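Local coordinates for aspartate-semialdehyde dehydrogenase (Cryptococcus neoformans var. neoformans JEC21, PDB 5CEF), which catalyses the NADPH-dependent reductive dephosphorylation of 4-phospho-L-aspartate to L-aspartate semialdehyde, the second step in making the amino acids derived from aspartate, at residues Ser89-Ala93 with Asp94-Asp98; Leu125-Pro128 with Leu129-Pro132; Thr154-Asn157 with Cys158-Gly162; Cys340-Asn344 with Val345-Ala349; Ser353-Asn356 with Ala357-Val361. All coordinates share one frame; numbering follows the deposited sequence.

Contact 1: residues Ser89-Ala93 with Asp94-Asp98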
loop_
_atom_site.group_PDB
_atom_site.type_symbol
_atom_site.label_atom_id
_atom_site.label_comp_id
_atom_site.label_asym_id
_atom_site.label_seq_id
_atom_site.Cartn_x
_atom_site.Cartn_y
_atom_site.Cartn_z
ATOM N N SER A 89 10.428 -32.107 -0.016
ATOM C CA SER A 89 10.778 -31.374 -1.238
ATOM C C SER A 89 10.149 -29.985 -1.326
ATOM O O SER A 89 8.942 -29.843 -1.324
ATOM C CB SER A 89 10.377 -32.189 -2.429
ATOM O OG SER A 89 10.787 -31.552 -3.613
ATOM N N GLY A 90 10.989 -28.966 -1.374
ATOM C CA GLY A 90 10.540 -27.623 -1.695
ATOM C C GLY A 90 11.073 -27.215 -3.051
ATOM O O GLY A 90 11.583 -26.105 -3.211
ATOM N N LEU A 91 10.979 -28.113 -4.020
ATOM C CA LEU A 91 11.474 -27.848 -5.369
ATOM C C LEU A 91 10.377 -27.253 -6.242
ATOM O O LEU A 91 9.177 -27.540 -6.051
ATOM C CB LEU A 91 11.965 -29.129 -6.032
ATOM C CG LEU A 91 13.191 -29.800 -5.396
ATOM C CD1 LEU A 91 13.399 -31.186 -5.989
ATOM C CD2 LEU A 91 14.472 -28.982 -5.548
ATOM N N ASP A 92 10.794 -26.429 -7.209
ATOM C CA ASP A 92 9.882 -25.891 -8.249
ATOM C C ASP A 92 9.592 -26.947 -9.301
ATOM O O ASP A 92 10.431 -27.821 -9.548
ATOM C CB ASP A 92 10.479 -24.648 -8.900
ATOM C CG ASP A 92 10.525 -23.479 -7.943
ATOM O OD1 ASP A 92 9.437 -22.998 -7.578
ATOM O OD2 ASP A 92 11.641 -23.070 -7.536
ATOM N N ALA A 93 8.410 -26.855 -9.918
ATOM C CA ALA A 93 7.925 -27.924 -10.799
ATOM C C ALA A 93 8.841 -28.181 -11.994
ATOM O O ALA A 93 8.896 -29.303 -12.487
ATOM C CB ALA A 93 6.506 -27.641 -11.267
ATOM N N ASP A 94 9.550 -27.148 -12.448
ATOM C CA ASP A 94 10.461 -27.297 -13.586
ATOM C C ASP A 94 11.432 -28.461 -13.402
ATOM O O ASP A 94 11.731 -29.160 -14.367
ATOM C CB ASP A 94 11.209 -25.984 -13.923
ATOM C CG ASP A 94 11.677 -25.242 -12.685
ATOM O OD1 ASP A 94 12.579 -25.767 -12.005
ATOM O OD2 ASP A 94 11.126 -24.150 -12.379
ATOM N N VAL A 95 11.911 -28.691 -12.186
ATOM C CA VAL A 95 12.919 -29.749 -11.944
ATOM C C VAL A 95 12.435 -30.899 -11.062
ATOM O O VAL A 95 13.028 -31.980 -11.055
ATOM C CB VAL A 95 14.214 -29.157 -11.316
ATOM C CG1 VAL A 95 14.930 -28.220 -12.293
ATOM C CG2 VAL A 95 13.923 -28.443 -9.994
ATOM N N ALA A 96 11.343 -30.667 -10.348
ATOM C CA ALA A 96 10.911 -31.553 -9.281
ATOM C C ALA A 96 10.494 -32.929 -9.724
ATOM O O ALA A 96 10.653 -33.886 -8.978
ATOM C CB ALA A 96 9.766 -30.913 -8.523
ATOM N N GLY A 97 9.936 -33.046 -10.920
ATOM C CA GLY A 97 9.379 -34.329 -11.388
ATOM C C GLY A 97 10.365 -35.471 -11.487
ATOM O O GLY A 97 10.150 -36.532 -10.901
ATOM N N ASP A 98 11.439 -35.256 -12.245
ATOM C CA ASP A 98 12.465 -36.303 -12.435
ATOM C C ASP A 98 13.177 -36.638 -11.131
ATOM O O ASP A 98 13.355 -37.809 -10.812
ATOM C CB ASP A 98 13.487 -35.880 -13.486
ATOM C CG ASP A 98 12.883 -35.799 -14.876
ATOM O OD1 ASP A 98 11.969 -36.623 -15.177
ATOM O OD2 ASP A 98 13.330 -34.917 -15.653
#

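Contact 2: residues Leu125-Pro128 with Leu129-Pro132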
loop_
_atom_site.group_PDB
_atom_site.type_symbol
_atom_site.label_atom_id
_atom_site.label_comp_id
_atom_site.label_asym_id
_atom_site.label_seq_id
_atom_site.Cartn_x
_atom_site.Cartn_y
_atom_site.Cartn_z
ATOM N N LEU A 125 -3.008 -36.720 -2.342
ATOM C CA LEU A 125 -2.866 -35.285 -2.285
ATOM C C LEU A 125 -3.547 -34.849 -1.001
ATOM O O LEU A 125 -4.776 -34.802 -0.921
ATOM C CB LEU A 125 -3.561 -34.656 -3.473
ATOM C CG LEU A 125 -3.794 -33.143 -3.417
ATOM C CD1 LEU A 125 -2.474 -32.401 -3.257
ATOM C CD2 LEU A 125 -4.492 -32.691 -4.678
ATOM N N ILE A 126 -2.756 -34.596 0.030
ATOM C CA ILE A 126 -3.278 -34.498 1.372
ATOM C C ILE A 126 -3.178 -33.097 1.953
ATOM O O ILE A 126 -2.122 -32.487 1.971
ATOM C CB ILE A 126 -2.579 -35.500 2.285
ATOM C CG1 ILE A 126 -2.936 -36.921 1.842
ATOM C CG2 ILE A 126 -3.015 -35.284 3.726
ATOM C CD1 ILE A 126 -2.133 -38.033 2.502
ATOM N N VAL A 127 -4.312 -32.590 2.385
ATOM C CA VAL A 127 -4.396 -31.476 3.315
ATOM C C VAL A 127 -4.489 -32.106 4.679
ATOM O O VAL A 127 -5.466 -32.782 4.982
ATOM C CB VAL A 127 -5.664 -30.637 3.074
ATOM C CG1 VAL A 127 -5.862 -29.587 4.166
ATOM C CG2 VAL A 127 -5.557 -30.007 1.700
ATOM N N PRO A 128 -3.457 -31.920 5.497
ATOM C CA PRO A 128 -3.368 -32.678 6.758
ATOM C C PRO A 128 -4.557 -32.516 7.693
ATOM O O PRO A 128 -4.815 -33.421 8.485
ATOM C CB PRO A 128 -2.094 -32.128 7.423
ATOM C CG PRO A 128 -1.758 -30.857 6.673
ATOM C CD PRO A 128 -2.268 -31.078 5.282
ATOM N N LEU A 129 -5.274 -31.398 7.623
ATOM C CA LEU A 129 -6.445 -31.206 8.484
ATOM C C LEU A 129 -7.750 -31.691 7.863
ATOM O O LEU A 129 -8.859 -31.412 8.424
ATOM C CB LEU A 129 -6.635 -29.734 8.906
ATOM C CG LEU A 129 -5.388 -29.027 9.446
ATOM C CD1 LEU A 129 -5.730 -27.595 9.838
ATOM C CD2 LEU A 129 -4.792 -29.813 10.608
ATOM N N VAL A 130 -7.634 -32.463 6.787
ATOM C CA VAL A 130 -8.803 -32.933 6.095
ATOM C C VAL A 130 -8.760 -34.404 5.737
ATOM O O VAL A 130 -9.645 -35.132 6.162
ATOM C CB VAL A 130 -9.017 -32.142 4.816
ATOM C CG1 VAL A 130 -10.158 -32.729 4.005
ATOM C CG2 VAL A 130 -9.303 -30.689 5.140
ATOM N N ASN A 131 -7.767 -34.847 4.956
ATOM C CA ASN A 131 -7.821 -36.170 4.371
ATOM C C ASN A 131 -6.574 -37.060 4.526
ATOM O O ASN A 131 -6.215 -37.792 3.598
ATOM C CB ASN A 131 -8.157 -36.034 2.898
ATOM C CG ASN A 131 -7.077 -35.303 2.110
ATOM O OD1 ASN A 131 -6.429 -34.391 2.629
ATOM N ND2 ASN A 131 -6.845 -35.732 0.878
ATOM N N PRO A 132 -5.931 -37.045 5.702
ATOM C CA PRO A 132 -4.859 -37.996 5.927
ATOM C C PRO A 132 -5.253 -39.482 5.801
ATOM O O PRO A 132 -4.389 -40.329 5.539
ATOM C CB PRO A 132 -4.393 -37.673 7.361
ATOM C CG PRO A 132 -5.546 -37.001 8.018
ATOM C CD PRO A 132 -6.213 -36.243 6.914
#

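Contact 3: residues Thr154-Asn157 with Cys158-Gly162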
loop_
_atom_site.group_PDB
_atom_site.type_symbol
_atom_site.label_atom_id
_atom_site.label_comp_id
_atom_site.label_asym_id
_atom_site.label_seq_id
_atom_site.Cartn_x
_atom_site.Cartn_y
_atom_site.Cartn_z
ATOM N N THR A 154 1.806 -35.807 -2.051
ATOM C CA THR A 154 1.887 -34.399 -2.346
ATOM C C THR A 154 1.015 -33.621 -1.386
ATOM O O THR A 154 -0.058 -34.039 -1.024
ATOM C CB THR A 154 1.435 -34.056 -3.762
ATOM O OG1 THR A 154 0.113 -34.565 -3.962
ATOM C CG2 THR A 154 2.364 -34.645 -4.767
ATOM N N ASN A 155 1.555 -32.495 -0.953
ATOM C CA ASN A 155 0.928 -31.545 -0.089
ATOM C C ASN A 155 0.175 -30.559 -0.966
ATOM O O ASN A 155 0.671 -30.232 -2.033
ATOM C CB ASN A 155 2.070 -30.849 0.633
ATOM C CG ASN A 155 1.591 -29.850 1.634
ATOM O OD1 ASN A 155 0.639 -30.102 2.364
ATOM N ND2 ASN A 155 2.198 -28.672 1.617
ATOM N N ALA A 156 -1.026 -30.131 -0.591
ATOM C CA ALA A 156 -1.710 -29.104 -1.384
ATOM C C ALA A 156 -1.231 -27.678 -1.001
ATOM O O ALA A 156 -0.684 -27.458 0.087
ATOM C CB ALA A 156 -3.203 -29.189 -1.202
ATOM N N ASN A 157 -1.435 -26.717 -1.887
ATOM C CA ASN A 157 -1.010 -25.334 -1.608
ATOM C C ASN A 157 -1.908 -24.597 -0.595
ATOM O O ASN A 157 -2.940 -25.145 -0.142
ATOM C CB ASN A 157 -0.919 -24.545 -2.915
ATOM C CG ASN A 157 -2.296 -24.245 -3.551
ATOM O OD1 ASN A 157 -3.370 -24.422 -2.949
ATOM N ND2 ASN A 157 -2.254 -23.806 -4.802
ATOM N N CYS A 158 -1.562 -23.347 -0.281
ATOM C CA CYS A 158 -2.241 -22.612 0.783
ATOM C C CYS A 158 -3.659 -22.166 0.421
ATOM O O CYS A 158 -4.575 -22.262 1.238
ATOM C CB CYS A 158 -1.388 -21.414 1.294
ATOM S SG CYS A 158 0.339 -21.793 1.607
ATOM N N SER A 159 -3.893 -21.713 -0.796
ATOM C CA SER A 159 -5.225 -21.188 -1.120
ATOM C C SER A 159 -6.257 -22.332 -1.204
ATOM O O SER A 159 -7.400 -22.199 -0.741
ATOM C CB SER A 159 -5.218 -20.392 -2.429
ATOM O OG SER A 159 -4.915 -21.238 -3.531
ATOM N N THR A 160 -5.846 -23.446 -1.789
ATOM C CA THR A 160 -6.658 -24.664 -1.766
ATOM C C THR A 160 -6.964 -25.071 -0.325
ATOM O O THR A 160 -8.101 -25.382 0.018
ATOM C CB THR A 160 -5.962 -25.858 -2.477
ATOM O OG1 THR A 160 -5.783 -25.580 -3.869
ATOM C CG2 THR A 160 -6.813 -27.115 -2.373
ATOM N N THR A 161 -5.944 -25.062 0.516
ATOM C CA THR A 161 -6.119 -25.462 1.890
ATOM C C THR A 161 -7.086 -24.532 2.596
ATOM O O THR A 161 -7.976 -24.980 3.316
ATOM C CB THR A 161 -4.775 -25.451 2.649
ATOM O OG1 THR A 161 -3.879 -26.406 2.061
ATOM C CG2 THR A 161 -4.999 -25.731 4.114
ATOM N N GLY A 162 -6.943 -23.225 2.395
ATOM C CA GLY A 162 -7.848 -22.261 3.070
ATOM C C GLY A 162 -9.326 -22.426 2.719
ATOM O O GLY A 162 -10.207 -22.066 3.512
HETATM O O HOH W 1 -4.937 -23.447 -5.545
#

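Contact 4: residues Cys340-Asn344 with Val345-Ala349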
loop_
_atom_site.group_PDB
_atom_site.type_symbol
_atom_site.label_atom_id
_atom_site.label_comp_id
_atom_site.label_asym_id
_atom_site.label_seq_id
_atom_site.Cartn_x
_atom_site.Cartn_y
_atom_site.Cartn_z
ATOM N N CYS A 340 -13.589 -16.728 4.429
ATOM C CA CYS A 340 -12.594 -17.512 5.144
ATOM C C CYS A 340 -11.217 -16.887 5.004
ATOM O O CYS A 340 -10.963 -16.134 4.073
ATOM C CB CYS A 340 -12.567 -18.964 4.618
ATOM S SG CYS A 340 -12.215 -19.215 2.863
ATOM N N LEU A 341 -10.336 -17.267 5.901
ATOM C CA LEU A 341 -8.999 -16.763 5.930
ATOM C C LEU A 341 -8.067 -17.869 6.317
ATOM O O LEU A 341 -8.316 -18.577 7.284
ATOM C CB LEU A 341 -8.881 -15.664 6.978
ATOM C CG LEU A 341 -7.456 -15.171 7.257
ATOM C CD1 LEU A 341 -6.866 -14.462 6.047
ATOM C CD2 LEU A 341 -7.496 -14.230 8.458
ATOM N N ILE A 342 -6.941 -17.965 5.610
ATOM C CA ILE A 342 -5.849 -18.842 6.035
ATOM C C ILE A 342 -4.595 -18.041 6.235
ATOM O O ILE A 342 -4.196 -17.248 5.385
ATOM C CB ILE A 342 -5.563 -20.002 5.066
ATOM C CG1 ILE A 342 -4.457 -20.880 5.629
ATOM C CG2 ILE A 342 -5.163 -19.505 3.701
ATOM C CD1 ILE A 342 -4.231 -22.137 4.821
ATOM N N ASP A 343 -4.018 -18.250 7.398
ATOM C CA ASP A 343 -2.716 -17.735 7.758
ATOM C C ASP A 343 -1.696 -18.588 7.029
ATOM O O ASP A 343 -1.229 -19.583 7.542
ATOM C CB ASP A 343 -2.549 -17.852 9.278
ATOM C CG ASP A 343 -1.324 -17.163 9.808
ATOM O OD1 ASP A 343 -0.353 -16.896 9.062
ATOM O OD2 ASP A 343 -1.353 -16.830 11.003
ATOM N N ASN A 344 -1.310 -18.158 5.836
ATOM C CA ASN A 344 -0.365 -18.921 5.045
ATOM C C ASN A 344 1.076 -18.914 5.524
ATOM O O ASN A 344 1.915 -19.677 5.006
ATOM C CB ASN A 344 -0.436 -18.469 3.609
ATOM C CG ASN A 344 -0.029 -17.014 3.439
ATOM O OD1 ASN A 344 -0.416 -16.131 4.203
ATOM N ND2 ASN A 344 0.736 -16.758 2.410
ATOM N N VAL A 345 1.373 -18.073 6.511
ATOM C CA VAL A 345 2.679 -18.109 7.137
ATOM C C VAL A 345 2.706 -19.256 8.131
ATOM O O VAL A 345 3.593 -20.109 8.076
ATOM C CB VAL A 345 3.039 -16.751 7.834
ATOM C CG1 VAL A 345 4.285 -16.887 8.717
ATOM C CG2 VAL A 345 3.255 -15.658 6.788
ATOM N N ARG A 346 1.753 -19.266 9.055
ATOM C CA ARG A 346 1.685 -20.359 9.998
ATOM C C ARG A 346 1.396 -21.703 9.278
ATOM O O ARG A 346 2.066 -22.712 9.560
ATOM C CB ARG A 346 0.697 -20.066 11.134
ATOM C CG ARG A 346 1.347 -19.580 12.450
ATOM C CD ARG A 346 0.966 -20.509 13.603
ATOM N NE ARG A 346 0.431 -19.801 14.761
ATOM C CZ ARG A 346 -0.838 -19.473 14.963
ATOM N NH1 ARG A 346 -1.782 -19.754 14.069
ATOM N NH2 ARG A 346 -1.164 -18.860 16.090
ATOM N N LEU A 347 0.406 -21.734 8.374
ATOM C CA LEU A 347 0.037 -22.992 7.715
ATOM C C LEU A 347 0.458 -22.973 6.260
ATOM O O LEU A 347 -0.357 -23.063 5.352
ATOM C CB LEU A 347 -1.445 -23.284 7.897
ATOM C CG LEU A 347 -1.936 -24.639 7.416
ATOM C CD1 LEU A 347 -1.044 -25.770 7.895
ATOM C CD2 LEU A 347 -3.384 -24.863 7.849
ATOM N N GLY A 348 1.765 -22.813 6.073
ATOM C CA GLY A 348 2.363 -22.791 4.761
ATOM C C GLY A 348 2.736 -24.178 4.254
ATOM O O GLY A 348 2.394 -25.191 4.872
ATOM N N ALA A 349 3.429 -24.233 3.118
ATOM C CA ALA A 349 3.829 -25.510 2.494
ATOM C C ALA A 349 4.662 -26.409 3.425
ATOM O O ALA A 349 4.456 -27.612 3.490
ATOM C CB ALA A 349 4.599 -25.246 1.192
#

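Contact 5: residues Ser353-Asn356 with Ala357-Val361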
loop_
_atom_site.group_PDB
_atom_site.type_symbol
_atom_site.label_atom_id
_atom_site.label_comp_id
_atom_site.label_asym_id
_atom_site.label_seq_id
_atom_site.Cartn_x
_atom_site.Cartn_y
_atom_site.Cartn_z
ATOM N N SER A 353 3.399 -30.017 4.945
ATOM C CA SER A 353 4.136 -31.229 4.611
ATOM C C SER A 353 4.611 -31.951 5.869
ATOM O O SER A 353 4.564 -33.181 5.949
ATOM C CB SER A 353 5.318 -30.917 3.694
ATOM O OG SER A 353 4.924 -31.099 2.356
ATOM N N ILE A 354 5.050 -31.191 6.856
ATOM C CA ILE A 354 5.552 -31.771 8.088
ATOM C C ILE A 354 4.450 -32.469 8.857
ATOM O O ILE A 354 4.624 -33.608 9.295
ATOM C CB ILE A 354 6.194 -30.686 8.953
ATOM C CG1 ILE A 354 7.572 -30.318 8.387
ATOM C CG2 ILE A 354 6.310 -31.161 10.386
ATOM C CD1 ILE A 354 8.080 -28.986 8.859
ATOM N N ILE A 355 3.292 -31.817 8.966
ATOM C CA ILE A 355 2.140 -32.428 9.638
ATOM C C ILE A 355 1.760 -33.721 8.937
ATOM O O ILE A 355 1.457 -34.729 9.606
ATOM C CB ILE A 355 0.927 -31.509 9.706
ATOM C CG1 ILE A 355 1.239 -30.292 10.563
ATOM C CG2 ILE A 355 -0.229 -32.237 10.348
ATOM C CD1 ILE A 355 0.292 -29.129 10.393
ATOM N N ASN A 356 1.783 -33.705 7.601
ATOM C CA ASN A 356 1.496 -34.911 6.831
ATOM C C ASN A 356 2.446 -36.009 7.220
ATOM O O ASN A 356 2.045 -37.142 7.429
ATOM C CB ASN A 356 1.624 -34.676 5.321
ATOM C CG ASN A 356 0.382 -34.126 4.699
ATOM O OD1 ASN A 356 -0.636 -33.971 5.368
ATOM N ND2 ASN A 356 0.461 -33.788 3.439
ATOM N N ALA A 357 3.713 -35.682 7.296
ATOM C CA ALA A 357 4.711 -36.673 7.656
ATOM C C ALA A 357 4.523 -37.189 9.086
ATOM O O ALA A 357 4.644 -38.377 9.318
ATOM C CB ALA A 357 6.106 -36.083 7.481
ATOM N N GLU A 358 4.190 -36.298 10.021
ATOM C CA GLU A 358 3.949 -36.713 11.418
ATOM C C GLU A 358 2.833 -37.764 11.456
ATOM O O GLU A 358 2.969 -38.789 12.111
ATOM C CB GLU A 358 3.613 -35.528 12.329
ATOM C CG GLU A 358 4.730 -34.496 12.469
ATOM C CD GLU A 358 4.346 -33.264 13.281
ATOM O OE1 GLU A 358 3.178 -33.169 13.673
ATOM O OE2 GLU A 358 5.210 -32.391 13.563
ATOM N N ILE A 359 1.765 -37.530 10.714
ATOM C CA ILE A 359 0.694 -38.497 10.646
ATOM C C ILE A 359 1.173 -39.847 10.079
ATOM O O ILE A 359 0.805 -40.927 10.581
ATOM C CB ILE A 359 -0.459 -37.968 9.802
ATOM C CG1 ILE A 359 -1.096 -36.788 10.535
ATOM C CG2 ILE A 359 -1.516 -39.049 9.559
ATOM C CD1 ILE A 359 -1.942 -35.914 9.625
ATOM N N ALA A 360 1.989 -39.814 9.042
ATOM C CA ALA A 360 2.511 -41.067 8.463
ATOM C C ALA A 360 3.384 -41.833 9.457
ATOM O O ALA A 360 3.420 -43.058 9.452
ATOM C CB ALA A 360 3.291 -40.774 7.183
ATOM N N VAL A 361 4.093 -41.098 10.302
ATOM C CA VAL A 361 4.834 -41.709 11.382
ATOM C C VAL A 361 3.858 -42.437 12.310
ATOM O O VAL A 361 4.033 -43.617 12.567
ATOM C CB VAL A 361 5.678 -40.675 12.142
ATOM C CG1 VAL A 361 6.221 -41.292 13.406
ATOM C CG2 VAL A 361 6.823 -40.149 11.256
#

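Contact 1: residues Ser89-Ala93 with Asp94-Asp98
Leu91 and Ala96 meet through their beta carbons, 3.8 Å from Leu91 CB to Ala96 CB, where the loop after strand 86-89 runs into helix 93-105. Leu91 has CG anti to its carbonyl carbon (chi1 -65°), and the branch reaches helix 93-105 with CD1, which lies 4.1 Å from Ala96 CA. Val95 stands farther off, with CG2 at the limit of apolar contact with Leu91 CB. That same CG2 points between the backbone N and carbonyl carbon of its own residue and comes 3.6 Å from Asp92 O.

This carbonyl oxygen is the polar hub. It accepts the amide of Ala96 in the carbonyl plane (Ala96 N to Asp92 O 3.1 Å), while Val95 N, equally distant, approaches from above that plane. Two donors therefore grip one oxygen at the first turn of the helix. The Asp92 carboxylate turns away from the helix; it is the methylene CB that faces Asp94 OD2, at 3.6 Å. Asp94 carries its own carboxylate on the outer surface, and Asp92 OD2 stays 5.0 Å from Asp94 OD2.

Leu91 and Asp92 probably bind NADP(+), as in related enzymes of this Rossmann-fold family. The chemistry implies a loop joined to the helix mainly by the backbone bonds at Asp92 O and by the aliphatic contact of Leu91 with Ala96, with two like-charged carboxylates on the exposed side, whose mutual repulsion would probably be eased by solvent.

Contact 2: residues Leu125-Pro128 with Leu129-Pro132
Asn131 lays its amide against the backbone of Leu125 and Val127, so that one side chain serves a donor and an acceptor two residues apart. Its ND2 gives a nearly straight bond to Leu125 O (2.9 Å, N-H...O 169°), and that oxygen lies within 3° of the amide plane. On the other arm, Val127 N reaches Asn131 OD1 at 2.8 Å, in the carbonyl plane of the amide. The chi1 of 64°, with CG between the backbone N and the carbonyl carbon, folds the amide back over the chain that it clasps. Gripped at both ends, the group has its rotation fixed.

Ile126 crosses the Asn131 side chain obliquely, bringing its CG2 branch to 3.7 Å from Asn131 OD1. The backbone closes through a type I beta turn, Val127-Val130, with Pro128 and Leu129 at its corners. Val130 N bonds to Val127 O from above the carbonyl plane, and Asn131 N reaches the same oxygen nearly end-on. The turn follows the short, weakly bonded strand 125-126, an edge strand, within this chain, of the parallel sheet of the NADP-binding Rossmann domain.

At the two ends of the turn, Val127 and Val130 set their side chains slantwise, CG1 of Val127 against CG2 of Val130 at 3.7 Å. Both valines also pack on Ile223 of helix 212-224 and on Val165 of helix 158-174. The Pro132 ring brings its CD to 3.5 Å from Pro128 O, touching that backbone carbonyl rather than the proline ring.

Contact 3: residues Thr154-Asn157 with Cys158-Gly162
Asn157 OD1 caps the helix that begins at Cys158, taking the amide of Thr160 at 2.9 Å from Thr160 N. A second donor, the hydroxyl of Thr160, gives its proton to the same oxygen (OG1 to Asn157 OD1 2.8 Å). The two reach OD1 from opposite faces of the amide plane, and the chi1 of 70° is what swings the Asn157 amide over the helix end. The backbone carbonyl is doubly used as well: Asn157 O accepts Thr161 N at 3.1 Å and the Thr161 hydroxyl, with OG1 2.7 Å from that oxygen, again from opposite faces. The remaining amide hydrogen-bond donor, Asn157 ND2, donates to a water at 2.8 Å, and this water donates to Ser159 OG, which is also hydrogen-bonded to Glu212.

Cys158, predicted to form the acyl-thioester intermediate, thus sits at the first turn of helix 158-174, its side chain about 4 Å from those of His257 and Asn344. Strand 151-155 leads into the site, paired with strand 125-126; helix 212-224 covers Asn157 and Thr160, and Asn155 packs on helix 349-362.

Contact 4: residues Cys340-Asn344 with Val345-Ala349
Asp343, Asn344 and Val345 bury most of the surface in this bend between strand 336-342 and helix 349-362. The side chain of Asp343 extends with CG anti to the backbone N (chi1 -171°), which brings OD1 over the amides that follow. Arg346 N bonds to Asp343 OD1 at 3.2 Å, almost straight (177°) but from above the carboxylate plane; Val345 N makes a weak bond to the same atom. The backbone closes the turn, for Leu347 N lies 2.8 Å from Asp343 O, approaching close to head-on. Side-chain and main-chain bonds from one aspartate to the amides three and four residues on define an Asx motif.

The other oxygen, Asp343 OD2, is bonded to Asn316 N and stays 4.3 Å from Arg346 NH1, well out of the guanidinium plane, so that only the charges are near. The guanidinium is held by the carbonyls of Leu317 and Ala321, while Arg346 CB packs on the carboxylate. Val345 turns its CB to 3.6 Å from Asp343 OD1.

Asn344 directs its CB away from the following residues, though CB still lies 3.4 Å from Val345 N. Its OD1 accepts from Gly256 N, and the side chain lies about 3 Å from that of His257, the predicted proton acceptor; Asn344 probably also binds NADP(+), as in related enzymes. Ile342 CD1 meets Leu347 CD2 at 4.2 Å, the two side chains crossing at about a right angle. Strand 336-342 runs antiparallel between strands 257-265 and 323-330, and Ile342 and Asn344 face the start of helix 158-174.

Contact 5: residues Ser353-Asn356 with Ala357-Val361
Four successive i to i+4 bonds, from Ala357 N to Ser353 O (3.0 Å) through to Ala360 N to Asn356 O, make this a regular turn and more of alpha helix 349-362. On one side Ile354 and Glu358 pair up: CG2 of Ile354, anti to the backbone N, lies 3.6 Å from Glu358 OE2. Glu358 runs extended beyond CG (chi2 175°), and its CG comes 3.3 Å from Ile354 O, so the chain travels back along the helix. On the adjacent ridge Ile355 and Ile359, one turn apart, approach with CG2 of Ile355 against CD1 of Ile359 at 4.1 Å.

This C-terminal helix packs on the Rossmann domain, Ile354 on Leu27 and Leu28 of helix 19-29 and Asn356 on Asn155 of strand 151-155. Asn356 sends its amide off the helix, where ND2 bonds to Ile126 O and the side chain also packs on Pro128. Ser353 OG is bonded to Asn113 ND2, and Phe34 of strand 34-40 covers Ala357 and Glu358.

The carboxylate of Glu358 is buried, yet OE2 takes bonds from both His31 NE2 and Ser294 OG, which would probably offset the cost of burying its charge beside the Ile354 methyl.

In the fold
Each contact is local and closes only its own turn, so along the chain the five follow in series, none nesting or crossing. Contact 1 comes first, turning from strand 86-89 into helix 93-105, and stands apart, its centre about 17 Å from that of contact 3. Contact 2 follows on strand 125-126, beside contact 3 in the same parallel sheet, where Ile126 N pairs with Thr154 O. Contact 4 lies near contact 3, with Ile342 CD1 against Cys158 O, and touches contact 2 through Leu347 and Leu129. Contact 5 comes last, directly after contact 4, and packs back on contacts 2 and 3, tying the C-terminal helix to the Rossmann sheet.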